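Local coordinates for gamma-glutamyltransferase 1 Threonine peptidase. MEROPS family T03 (Pseudomonas nitroreducens, PDB 5ZJG), which transfers the gamma-glutamyl group of glutathione and related peptides to acceptor amino acids, or to water, releasing glutamate, at residues D42-K47 against D60-E65; D132-D137 against Y155-Q160. All coordinates share one frame; numbering follows the deposited sequence. Where two conformers were deposited one is given.

How the contacts relate
Contact 1 and contact 2 share no helix or strand and stand about 25 Å apart between centres, with nearest atoms about 13 Å from each other. Contact 1 is a buried meeting of two loop segments, both between strands 13-19 and 77-81, next to a bound glycine. Two hydrogen bonds and one phenylalanine on an isoleucine hold it, an asparagine side chain supplying one of the two bonds to the opposite backbone. Contact 2 is regular parallel sheet at the margin of its three-stranded sheet, only partly buried. There five backbone bonds do the pairing, and tyrosines spread over backbone and aliphatic carbons, so that side-chain amides and carboxylates have a lesser part across it.

Contact 1 of 2, residues D42-K47 against D60-E65; sequences DDFSSK and DANAIE. With GLY (glycine), chain E.
N62 and D43 meet where two loop segments pack together, N62 being the third residue of a type I beta turn from D60 to A63. The tight part of the contact begins at the N62 amide. Its ND2 gives a hydrogen bond of 2.8 Å to D43 O, in the carbonyl plane on a lone pair, and the acceptor in turn lies close to the amide plane. Asparagine suits the place because its other end, OD1, accepts from the backbone N of L71, so both ends of a buried amide are engaged. Beside this bond S45 N donates to N62 O over 2.9 Å, nearly straight at 167°.

F44 packs next to these polar links. With CG anti to its own carbonyl carbon (chi1 -78°), the ring offers a broad apolar face to I64, whose CA sits over its centre in a CH-pi contact, 4.0 Å from the ring centroid. The isoleucine's CG1 branch reaches F44 CB at 3.4 Å, both residues being buried, while N62 O comes to the ring edge.

Toward S46 and A63, both partly exposed, the contact is looser: S45 O and I64 N are joined through a water instead of directly.

At the other end D43, which probably binds the substrate's glutamate, as in a near-identical relative, lies beside E40 and forms a salt bridge with a basic side chain of the other protein chain. The bond from N62 thus holds the backbone of this probable binding residue, whose carboxylate OD2 accepts from the amino N of the bound glycine at 2.6 Å.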
loop_
_atom_site.group_PDB
_atom_site.type_symbol
_atom_site.label_atom_id
_atom_site.label_comp_id
_atom_site.label_asym_id
_atom_site.label_seq_id
_atom_site.Cartn_x
_atom_site.Cartn_y
_atom_site.Cartn_z
ATOM N N ASP B 42 -13.607 2.739 2.430
ATOM C CA ASP B 42 -13.605 4.006 1.702
ATOM C C ASP B 42 -12.860 3.921 0.375
ATOM O O ASP B 42 -12.942 4.874 -0.419
ATOM C CB ASP B 42 -13.003 5.126 2.562
ATOM C CG ASP B 42 -13.150 6.508 1.921
ATOM O OD1 ASP B 42 -14.292 7.010 1.798
ATOM O OD2 ASP B 42 -12.121 7.100 1.524
ATOM N N ASP B 43 -12.149 2.819 0.107
ATOM C CA ASP B 43 -11.488 2.629 -1.174
ATOM C C ASP B 43 -12.452 2.167 -2.261
ATOM O O ASP B 43 -12.111 2.254 -3.447
ATOM C CB ASP B 43 -10.317 1.639 -1.012
ATOM C CG ASP B 43 -9.051 2.306 -0.513
ATOM O OD1 ASP B 43 -9.014 3.563 -0.442
ATOM O OD2 ASP B 43 -8.092 1.564 -0.187
ATOM N N PHE B 44 -13.658 1.729 -1.894
ATOM C CA PHE B 44 -14.734 1.594 -2.860
ATOM C C PHE B 44 -15.219 2.975 -3.288
ATOM O O PHE B 44 -14.976 3.984 -2.621
ATOM C CB PHE B 44 -15.942 0.858 -2.263
ATOM C CG PHE B 44 -15.808 -0.650 -2.164
ATOM C CD1 PHE B 44 -15.625 -1.440 -3.286
ATOM C CD2 PHE B 44 -15.952 -1.270 -0.935
ATOM C CE1 PHE B 44 -15.551 -2.829 -3.170
ATOM C CE2 PHE B 44 -15.882 -2.662 -0.802
ATOM C CZ PHE B 44 -15.681 -3.437 -1.915
ATOM N N SER B 45 -15.903 3.017 -4.420
ATOM C CA SER B 45 -16.651 4.210 -4.780
ATOM C C SER B 45 -17.988 4.160 -4.042
ATOM O O SER B 45 -18.721 3.172 -4.151
ATOM C CB SER B 45 -16.845 4.288 -6.289
ATOM O OG SER B 45 -17.819 5.273 -6.606
ATOM N N SER B 46 -18.259 5.185 -3.224
ATOM C CA SER B 46 -19.514 5.244 -2.476
ATOM C C SER B 46 -20.647 5.783 -3.329
ATOM O O SER B 46 -21.824 5.497 -3.057
ATOM C CB SER B 46 -19.363 6.126 -1.233
ATOM O OG SER B 46 -18.443 5.578 -0.298
ATOM N N LYS B 47 -20.309 6.559 -4.345
ATOM C CA LYS B 47 -21.276 7.164 -5.237
ATOM C C LYS B 47 -20.536 7.517 -6.520
ATOM O O LYS B 47 -19.416 8.050 -6.458
ATOM C CB LYS B 47 -21.910 8.395 -4.596
ATOM C CG LYS B 47 -23.056 8.990 -5.401
ATOM C CD LYS B 47 -23.720 10.119 -4.643
ATOM C CE LYS B 47 -24.898 10.671 -5.413
ATOM N NZ LYS B 47 -25.496 11.838 -4.718
ATOM N N ASP B 60 -19.094 1.725 -11.705
ATOM C CA ASP B 60 -19.586 0.360 -11.499
ATOM C C ASP B 60 -18.480 -0.587 -11.048
ATOM O O ASP B 60 -18.667 -1.368 -10.107
ATOM C CB ASP B 60 -20.226 -0.164 -12.778
ATOM C CG ASP B 60 -21.607 0.405 -13.010
ATOM O OD1 ASP B 60 -22.170 1.019 -12.078
ATOM O OD2 ASP B 60 -22.121 0.237 -14.133
ATOM N N ALA B 61 -17.335 -0.565 -11.736
ATOM C CA ALA B 61 -16.309 -1.579 -11.495
ATOM C C ALA B 61 -15.832 -1.591 -10.047
ATOM O O ALA B 61 -15.475 -2.653 -9.525
ATOM C CB ALA B 61 -15.110 -1.358 -12.423
ATOM N N ASN B 62 -15.818 -0.441 -9.380
ATOM C CA ASN B 62 -15.361 -0.375 -7.998
ATOM C C ASN B 62 -16.478 0.024 -7.044
ATOM O O ASN B 62 -16.220 0.551 -5.964
ATOM C CB ASN B 62 -14.171 0.590 -7.892
ATOM C CG ASN B 62 -13.474 0.522 -6.540
ATOM O OD1 ASN B 62 -13.349 -0.544 -5.936
ATOM N ND2 ASN B 62 -13.045 1.674 -6.052
ATOM N N ALA B 63 -17.735 -0.253 -7.418
ATOM C CA ALA B 63 -18.838 -0.042 -6.498
ATOM C C ALA B 63 -18.855 -1.127 -5.420
ATOM O O ALA B 63 -18.302 -2.219 -5.582
ATOM C CB ALA B 63 -20.180 -0.044 -7.241
ATOM N N ILE B 64 -19.516 -0.813 -4.308
ATOM C CA ILE B 64 -19.582 -1.735 -3.172
ATOM C C ILE B 64 -20.473 -2.921 -3.526
ATOM O O ILE B 64 -21.623 -2.748 -3.938
ATOM C CB ILE B 64 -20.129 -1.017 -1.926
ATOM C CG1 ILE B 64 -19.224 0.151 -1.529
ATOM C CG2 ILE B 64 -20.328 -2.015 -0.750
ATOM C CD1 ILE B 64 -19.898 1.175 -0.643
ATOM N N GLU B 65 -19.947 -4.131 -3.361
ATOM C CA GLU B 65 -20.753 -5.341 -3.486
ATOM C C GLU B 65 -20.315 -6.304 -2.401
ATOM O O GLU B 65 -19.133 -6.330 -2.032
ATOM C CB GLU B 65 -20.610 -6.041 -4.849
ATOM C CG GLU B 65 -20.720 -5.115 -6.059
ATOM C CD GLU B 65 -20.592 -5.853 -7.385
ATOM O OE1 GLU B 65 -21.343 -6.832 -7.611
ATOM O OE2 GLU B 65 -19.735 -5.461 -8.202
HETATM N N GLY E . -6.006 2.172 1.295
HETATM C CA GLY E . -5.181 2.733 0.239
HETATM C C GLY E . -4.909 1.707 -0.842
HETATM O O GLY E . -4.522 2.027 -1.968
HETATM O OXT GLY E . -5.081 0.513 -0.590
HETATM O O HOH W 1 -21.008 1.762 -4.085
#

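Contact 2 of 2, residues D132-D137 against Y155-Q160; sequences DTIYYD and YTLEDQ
The Y136 ring, long enough to lie over the next strand's peptide, has E158 O and D159 N both 3.5 Å above one face and L157 CB at its edge. CG stands between the backbone N and the carbonyl carbon (chi1 63°), which brings Y136 CE1 to 3.5 Å from D159 CB. On the same side of the sheet I134 is long enough for its CD1 to sit over one face of the Y155 ring, 3.5 Å from its centroid, while D132 O approaches that ring's edge. With an alanine in place of the tyrosine at Y136, the E158-D159 peptide would probably lose the ring that covers it, and L157 CB its aromatic neighbour.

On the opposite side T133 CG2 covers one face of the Y135 ring, and R96 makes a cation-pi contact with Y135.

Five backbone hydrogen bonds, from T156 N to D132 O through Q160 N to Y136 O, pair the strands in parallel. The two strands belong to a beta-alpha-beta unit: helix 144-153 connects them and packs on Y155 and L157, strand 125-126 runs antiparallel along the far side of 133-136, and 156-159 forms the sheet's outer strand within this chain.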
loop_
_atom_site.group_PDB
_atom_site.type_symbol
_atom_site.label_atom_id
_atom_site.label_comp_id
_atom_site.label_asym_id
_atom_site.label_seq_id
_atom_site.Cartn_x
_atom_site.Cartn_y
_atom_site.Cartn_z
ATOM N N ASP B 132 -6.149 19.572 -12.626
ATOM C CA ASP B 132 -4.891 20.315 -12.768
ATOM C C ASP B 132 -4.246 20.646 -11.421
ATOM O O ASP B 132 -3.654 21.713 -11.241
ATOM C CB ASP B 132 -5.120 21.594 -13.569
ATOM C CG ASP B 132 -5.519 21.311 -14.986
ATOM O OD1 ASP B 132 -5.232 20.196 -15.464
ATOM O OD2 ASP B 132 -6.116 22.202 -15.630
ATOM N N THR B 133 -4.352 19.729 -10.466
ATOM C CA THR B 133 -3.802 19.917 -9.129
ATOM C C THR B 133 -2.610 18.983 -8.962
ATOM O O THR B 133 -2.733 17.771 -9.160
ATOM C CB THR B 133 -4.871 19.656 -8.063
ATOM O OG1 THR B 133 -5.905 20.646 -8.181
ATOM C CG2 THR B 133 -4.295 19.740 -6.666
ATOM N N ILE B 134 -1.447 19.559 -8.652
ATOM C CA ILE B 134 -0.244 18.798 -8.340
ATOM C C ILE B 134 -0.013 18.900 -6.843
ATOM O O ILE B 134 0.066 20.009 -6.294
ATOM C CB ILE B 134 0.989 19.307 -9.106
ATOM C CG1 ILE B 134 0.797 19.189 -10.618
ATOM C CG2 ILE B 134 2.228 18.499 -8.694
ATOM C CD1 ILE B 134 1.848 20.013 -11.437
ATOM N N TYR B 135 0.114 17.750 -6.195
ATOM C CA TYR B 135 0.327 17.674 -4.762
ATOM C C TYR B 135 1.809 17.558 -4.464
ATOM O O TYR B 135 2.537 16.869 -5.179
ATOM C CB TYR B 135 -0.399 16.469 -4.180
ATOM C CG TYR B 135 -1.899 16.612 -4.289
ATOM C CD1 TYR B 135 -2.605 17.363 -3.364
ATOM C CD2 TYR B 135 -2.597 16.022 -5.329
ATOM C CE1 TYR B 135 -3.984 17.502 -3.459
ATOM C CE2 TYR B 135 -3.969 16.157 -5.436
ATOM C CZ TYR B 135 -4.653 16.898 -4.500
ATOM O OH TYR B 135 -6.022 17.028 -4.615
ATOM N N TYR B 136 2.226 18.198 -3.378
ATOM C CA TYR B 136 3.575 18.066 -2.838
ATOM C C TYR B 136 3.472 17.870 -1.332
ATOM O O TYR B 136 2.402 18.034 -0.742
ATOM C CB TYR B 136 4.431 19.289 -3.199
ATOM C CG TYR B 136 3.951 20.609 -2.635
ATOM C CD1 TYR B 136 4.262 20.980 -1.335
ATOM C CD2 TYR B 136 3.216 21.505 -3.415
ATOM C CE1 TYR B 136 3.859 22.199 -0.819
ATOM C CE2 TYR B 136 2.793 22.732 -2.899
ATOM C CZ TYR B 136 3.119 23.065 -1.595
ATOM O OH TYR B 136 2.725 24.270 -1.059
ATOM N N ASP B 137 4.579 17.471 -0.707
ATOM C CA ASP B 137 4.642 17.370 0.744
ATOM C C ASP B 137 5.604 18.410 1.312
ATOM O O ASP B 137 6.332 19.102 0.587
ATOM C CB ASP B 137 5.024 15.946 1.196
ATOM C CG ASP B 137 6.397 15.496 0.719
ATOM O OD1 ASP B 137 7.169 16.314 0.171
ATOM O OD2 ASP B 137 6.702 14.287 0.904
ATOM N N TYR B 155 -1.297 25.079 -13.446
ATOM C CA TYR B 155 -1.427 24.097 -12.392
ATOM C C TYR B 155 -1.717 24.779 -11.068
ATOM O O TYR B 155 -1.242 25.881 -10.789
ATOM C CB TYR B 155 -0.145 23.278 -12.249
ATOM C CG TYR B 155 0.044 22.240 -13.316
ATOM C CD1 TYR B 155 -0.776 21.124 -13.375
ATOM C CD2 TYR B 155 1.053 22.363 -14.253
ATOM C CE1 TYR B 155 -0.590 20.155 -14.346
ATOM C CE2 TYR B 155 1.245 21.405 -15.225
ATOM C CZ TYR B 155 0.431 20.301 -15.268
ATOM O OH TYR B 155 0.642 19.361 -16.249
ATOM N N THR B 156 -2.493 24.097 -10.242
ATOM C CA THR B 156 -2.656 24.456 -8.843
ATOM C C THR B 156 -1.741 23.561 -8.021
ATOM O O THR B 156 -1.786 22.336 -8.162
ATOM C CB THR B 156 -4.110 24.278 -8.401
ATOM O OG1 THR B 156 -4.946 25.179 -9.138
ATOM C CG2 THR B 156 -4.258 24.537 -6.902
ATOM N N LEU B 157 -0.911 24.166 -7.174
ATOM C CA LEU B 157 -0.016 23.425 -6.295
ATOM C C LEU B 157 -0.556 23.434 -4.874
ATOM O O LEU B 157 -0.952 24.485 -4.360
ATOM C CB LEU B 157 1.390 24.026 -6.321
ATOM C CG LEU B 157 1.885 24.384 -7.719
ATOM C CD1 LEU B 157 3.308 24.927 -7.659
ATOM C CD2 LEU B 157 1.798 23.189 -8.649
ATOM N N GLU B 158 -0.574 22.263 -4.239
ATOM C CA GLU B 158 -1.110 22.142 -2.891
ATOM C C GLU B 158 -0.242 21.229 -2.044
ATOM O O GLU B 158 0.164 20.151 -2.491
ATOM C CB GLU B 158 -2.550 21.612 -2.913
ATOM C CG GLU B 158 -3.579 22.700 -2.697
ATOM C CD GLU B 158 -4.988 22.234 -2.969
ATOM O OE1 GLU B 158 -5.305 21.073 -2.626
ATOM O OE2 GLU B 158 -5.771 23.022 -3.536
ATOM N N ASP B 159 0.027 21.664 -0.817
ATOM C CA ASP B 159 0.634 20.806 0.190
ATOM C C ASP B 159 -0.441 19.845 0.678
ATOM O O ASP B 159 -1.438 20.277 1.262
ATOM C CB ASP B 159 1.192 21.648 1.335
ATOM C CG ASP B 159 1.845 20.812 2.424
ATOM O OD1 ASP B 159 1.749 19.565 2.380
ATOM O OD2 ASP B 159 2.459 21.413 3.338
ATOM N N GLN B 160 -0.263 18.546 0.413
ATOM C CA GLN B 160 -1.309 17.590 0.766
ATOM C C GLN B 160 -1.399 17.347 2.265
ATOM O O GLN B 160 -2.404 16.785 2.722
ATOM C CB GLN B 160 -1.100 16.263 0.036
ATOM C CG GLN B 160 0.167 15.539 0.377
ATOM C CD GLN B 160 0.327 14.286 -0.450
ATOM O OE1 GLN B 160 -0.273 14.159 -1.512
ATOM N NE2 GLN B 160 1.138 13.363 0.027
HETATM O O HOH W 2 -7.071 19.252 -2.967
#